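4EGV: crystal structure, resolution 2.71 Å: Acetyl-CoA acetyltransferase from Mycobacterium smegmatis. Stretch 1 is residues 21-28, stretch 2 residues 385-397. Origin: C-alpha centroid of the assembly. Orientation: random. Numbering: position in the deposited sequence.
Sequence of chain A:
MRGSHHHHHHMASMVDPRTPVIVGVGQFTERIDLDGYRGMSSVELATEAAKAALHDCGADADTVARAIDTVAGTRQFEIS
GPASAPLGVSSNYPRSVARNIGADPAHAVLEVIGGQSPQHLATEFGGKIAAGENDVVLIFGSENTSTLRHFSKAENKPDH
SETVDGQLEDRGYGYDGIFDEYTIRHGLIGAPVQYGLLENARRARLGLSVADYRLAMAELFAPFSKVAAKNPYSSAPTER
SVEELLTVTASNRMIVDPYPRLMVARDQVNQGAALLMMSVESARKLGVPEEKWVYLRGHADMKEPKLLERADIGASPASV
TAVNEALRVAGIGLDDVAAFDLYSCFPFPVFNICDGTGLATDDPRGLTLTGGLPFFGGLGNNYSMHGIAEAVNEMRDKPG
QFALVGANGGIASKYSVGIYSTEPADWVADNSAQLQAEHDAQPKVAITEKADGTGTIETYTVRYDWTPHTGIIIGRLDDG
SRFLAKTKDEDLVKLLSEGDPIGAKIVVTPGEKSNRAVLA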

# COMPACT_ATOMS: atom_id res chain seq x y z
N VAL A 21 -2.71 -22.37 6.42
CA VAL A 21 -2.13 -22.33 5.10
C VAL A 21 -3.07 -21.64 4.10
O VAL A 21 -4.30 -21.81 4.15
N ILE A 22 -2.48 -20.85 3.20
CA ILE A 22 -3.22 -20.43 2.01
C ILE A 22 -3.30 -21.56 0.98
O ILE A 22 -2.25 -22.07 0.55
N VAL A 23 -4.54 -21.97 0.65
CA VAL A 23 -4.77 -23.11 -0.26
C VAL A 23 -5.26 -22.78 -1.66
O VAL A 23 -4.98 -23.54 -2.58
N GLY A 24 -5.95 -21.65 -1.81
CA GLY A 24 -6.48 -21.26 -3.09
C GLY A 24 -6.42 -19.78 -3.27
O GLY A 24 -6.75 -19.02 -2.37
N VAL A 25 -5.99 -19.34 -4.45
CA VAL A 25 -5.93 -17.91 -4.76
C VAL A 25 -6.70 -17.65 -6.07
O VAL A 25 -6.76 -18.50 -6.97
N GLY A 26 -7.31 -16.49 -6.19
CA GLY A 26 -8.06 -16.24 -7.39
C GLY A 26 -7.95 -14.85 -7.87
O GLY A 26 -8.06 -13.95 -7.10
N GLN A 27 -7.75 -14.69 -9.16
CA GLN A 27 -7.80 -13.36 -9.77
C GLN A 27 -8.78 -13.28 -10.93
O GLN A 27 -9.01 -14.25 -11.57
N PHE A 28 -9.36 -12.13 -11.18
CA PHE A 28 -10.22 -11.95 -12.32
C PHE A 28 -10.21 -10.53 -12.81
O PHE A 28 -10.27 -9.60 -12.00
N MSE A 385 -4.11 -7.71 -2.66
CA MSE A 385 -4.59 -9.06 -2.68
C MSE A 385 -4.18 -9.79 -3.94
O MSE A 385 -4.07 -11.01 -3.96
N HIS A 386 -4.00 -9.01 -5.00
CA HIS A 386 -3.36 -9.46 -6.21
C HIS A 386 -1.85 -9.81 -5.98
O HIS A 386 -1.36 -10.79 -6.51
N GLY A 387 -1.18 -8.98 -5.20
CA GLY A 387 0.15 -9.23 -4.69
C GLY A 387 0.31 -10.55 -3.97
O GLY A 387 1.18 -11.35 -4.31
N ILE A 388 -0.56 -10.78 -2.99
CA ILE A 388 -0.63 -12.04 -2.28
C ILE A 388 -0.88 -13.22 -3.20
O ILE A 388 -0.25 -14.28 -3.07
N ALA A 389 -1.81 -13.07 -4.13
CA ALA A 389 -2.08 -14.14 -5.07
C ALA A 389 -0.83 -14.46 -5.91
O ALA A 389 -0.48 -15.60 -6.03
N GLU A 390 -0.16 -13.45 -6.43
CA GLU A 390 1.04 -13.65 -7.23
C GLU A 390 2.20 -14.26 -6.42
O GLU A 390 2.90 -15.13 -6.93
N ALA A 391 2.37 -13.78 -5.19
CA ALA A 391 3.29 -14.36 -4.20
C ALA A 391 3.07 -15.81 -3.97
O ALA A 391 4.00 -16.57 -4.02
N VAL A 392 1.82 -16.19 -3.72
CA VAL A 392 1.44 -17.59 -3.48
C VAL A 392 1.70 -18.51 -4.68
O VAL A 392 2.16 -19.58 -4.48
N ASN A 393 1.40 -18.07 -5.89
CA ASN A 393 1.73 -18.79 -7.12
C ASN A 393 3.21 -18.96 -7.38
O ASN A 393 3.64 -20.02 -7.81
N GLU A 394 3.97 -17.88 -7.20
CA GLU A 394 5.38 -17.84 -7.45
C GLU A 394 6.09 -18.74 -6.45
O GLU A 394 7.12 -19.33 -6.78
N MSE A 395 5.53 -18.87 -5.24
CA MSE A 395 6.09 -19.73 -4.19
C MSE A 395 5.81 -21.23 -4.35
O MSE A 395 6.60 -22.06 -3.91
N ARG A 396 4.70 -21.59 -5.00
CA ARG A 396 4.47 -22.98 -5.35
C ARG A 396 5.44 -23.46 -6.42
O ARG A 396 5.86 -24.61 -6.42
N ASP A 397 5.80 -22.56 -7.33
CA ASP A 397 6.68 -22.83 -8.45
C ASP A 397 8.13 -22.98 -8.05
O ASP A 397 8.89 -23.59 -8.77

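The most unusual feature of this contact is that its polar groups lie close together without a single clear hydrogen bond passing from strand to helix. The shortest approach on the Arg396 side joins NH2 of Arg396 to the backbone O of Val23 at 2.9 Å, yet the angle is too poor for a hydrogen bond. Small and branched aliphatic side chains form the apolar part of the contact. Strand 21-28 and helix 385-397 run at 127° to one another, with axes 8.1 Å apart at their closest, and together they bury 515 Å².

The backbones come close at Val25 and Ala389, whose CA atoms are 5.4 Å apart, and each directs its CA-to-CB bond toward the other stretch. Ala389 offers only a methyl group here, and CB of Val25 rests 3.8 Å from CB of Ala389. Val25 adopts the m rotamer, and its CG1 packs 3.6 Å from CG1 of Val392, a t rotamer three residues, nearly one helical turn, beyond Ala389. Its other methyl, CG2, lies 3.8 Å from OD1 of Asn393; the CA-to-CB bond of Asn393 (chi1 m) points sideways, but the end of the side chain comes nearer to the strand.

Ile22 extends this apolar layer toward the N-terminal end of the stretch. Its CA-to-CB bond also points toward the helix, with chi1 m and chi2 t: CG2 of Ile22 is 3.9 Å from CG2 of Val392, and CD1 of Ile22 lies near CG2 of both Val392 (4.2 Å) and Ile388 (4.1 Å). Ile388 shares the m, t conformation but its CA-to-CB bond points sideways. Gly24 and Gly26 bring no side chains, and the CA-to-CB bonds of Val23 and Phe28 point away from the helix.

The CA-to-CB bond of Arg396 points toward the strand, with chi1 m and both chi2 and chi3 t. The backbone O of Val23 and N of Gly24 lie at the edge of its guanidinium, near its plane, the latter 4.0 Å from NH2 of Arg396. NH1 of Arg396 is 4.2 Å from CG2 of Val25. The guanidinium nitrogens find their hydrogen bonds elsewhere in the structure.

Near the C-terminal end of the stretch, Gln27 has the largest area covered by the opposing stretch. Its CA-to-CB bond points toward the helix, and chi1 m with chi2 t places the side-chain amide between His386 and Glu390, with CB of Ala389 also close by. Both helical residues are m at chi1; the CA-to-CB bond of His386 runs sideways and that of Glu390 away, but the end of the Glu390 side chain comes nearer. The amide meets the His386 ring at its edge, near the ring plane. Its modelled orientation is probably turned over, so the polar pairing here remains open.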

# COMPACT_ATOMS: atom_id res chain seq x y z
CB VAL A 21 -1.71 -23.76 4.62
CG1 VAL A 21 -0.41 -24.15 5.25
CG2 VAL A 21 -2.78 -24.79 4.90
CB ILE A 22 -2.68 -19.14 1.41
CG1 ILE A 22 -2.87 -18.02 2.40
CG2 ILE A 22 -3.39 -18.82 0.09
CD1 ILE A 22 -2.41 -16.69 1.90
CB VAL A 23 -5.58 -24.25 0.34
CG1 VAL A 23 -4.89 -24.74 1.57
CG2 VAL A 23 -7.00 -23.84 0.60
CB VAL A 25 -4.45 -17.35 -4.79
CG1 VAL A 25 -3.82 -17.46 -3.44
CG2 VAL A 25 -3.59 -18.02 -5.81
CB GLN A 27 -6.41 -12.96 -10.22
CG GLN A 27 -5.58 -12.47 -9.11
CD GLN A 27 -4.18 -12.23 -9.53
OE1 GLN A 27 -3.38 -13.17 -9.65
NE2 GLN A 27 -3.85 -10.96 -9.74
CB PHE A 28 -11.64 -12.32 -11.95
CG PHE A 28 -12.61 -12.23 -13.08
CD1 PHE A 28 -12.61 -13.20 -14.07
CD2 PHE A 28 -13.53 -11.18 -13.16
CE1 PHE A 28 -13.52 -13.15 -15.12
CE2 PHE A 28 -14.43 -11.11 -14.20
CZ PHE A 28 -14.45 -12.09 -15.18
CB MSE A 385 -6.08 -9.08 -2.59
CG MSE A 385 -6.58 -10.44 -2.36
SE MSE A 385 -8.12 -10.22 -1.38
CE MSE A 385 -9.22 -9.22 -2.59
CB HIS A 386 -3.55 -8.38 -7.28
CG HIS A 386 -4.98 -8.22 -7.69
ND1 HIS A 386 -5.60 -9.09 -8.56
CD2 HIS A 386 -5.92 -7.32 -7.32
CE1 HIS A 386 -6.85 -8.73 -8.73
NE2 HIS A 386 -7.07 -7.65 -7.99
CB ILE A 388 -1.65 -11.99 -1.12
CG1 ILE A 388 -1.27 -10.88 -0.15
CG2 ILE A 388 -1.75 -13.31 -0.41
CD1 ILE A 388 -2.28 -10.57 0.96
CB ALA A 389 -3.30 -13.86 -5.91
CB GLU A 390 1.53 -12.37 -7.92
CG GLU A 390 0.76 -11.89 -9.12
CD GLU A 390 0.39 -12.97 -10.15
OE1 GLU A 390 1.00 -14.07 -10.18
OE2 GLU A 390 -0.55 -12.69 -10.94
CB ALA A 391 3.22 -13.64 -2.89
CB VAL A 392 -0.04 -17.71 -3.01
CG1 VAL A 392 -0.60 -19.05 -3.30
CG2 VAL A 392 -0.19 -17.40 -1.54
CB ASN A 393 1.15 -18.09 -8.39
CG ASN A 393 -0.37 -18.24 -8.53
OD1 ASN A 393 -0.94 -19.27 -8.22
ND2 ASN A 393 -1.01 -17.18 -8.98
CB GLU A 394 5.88 -16.40 -7.39
CG GLU A 394 7.13 -16.13 -8.25
CD GLU A 394 6.84 -15.88 -9.77
OE1 GLU A 394 6.58 -16.86 -10.53
OE2 GLU A 394 6.94 -14.71 -10.22
CB MSE A 395 5.71 -19.23 -2.79
CG MSE A 395 6.41 -17.95 -2.39
SE MSE A 395 8.38 -17.83 -2.83
CE MSE A 395 8.54 -17.05 -4.63
CB ARG A 396 3.04 -23.19 -5.81
CG ARG A 396 2.01 -23.05 -4.75
CD ARG A 396 0.72 -22.61 -5.37
NE ARG A 396 -0.41 -22.69 -4.45
CZ ARG A 396 -1.65 -22.34 -4.78
NH1 ARG A 396 -1.90 -21.86 -5.98
NH2 ARG A 396 -2.61 -22.45 -3.89
CB ASP A 397 6.58 -21.71 -9.50
CG ASP A 397 5.57 -22.01 -10.62
OD1 ASP A 397 4.66 -22.85 -10.40
OD2 ASP A 397 5.69 -21.43 -11.72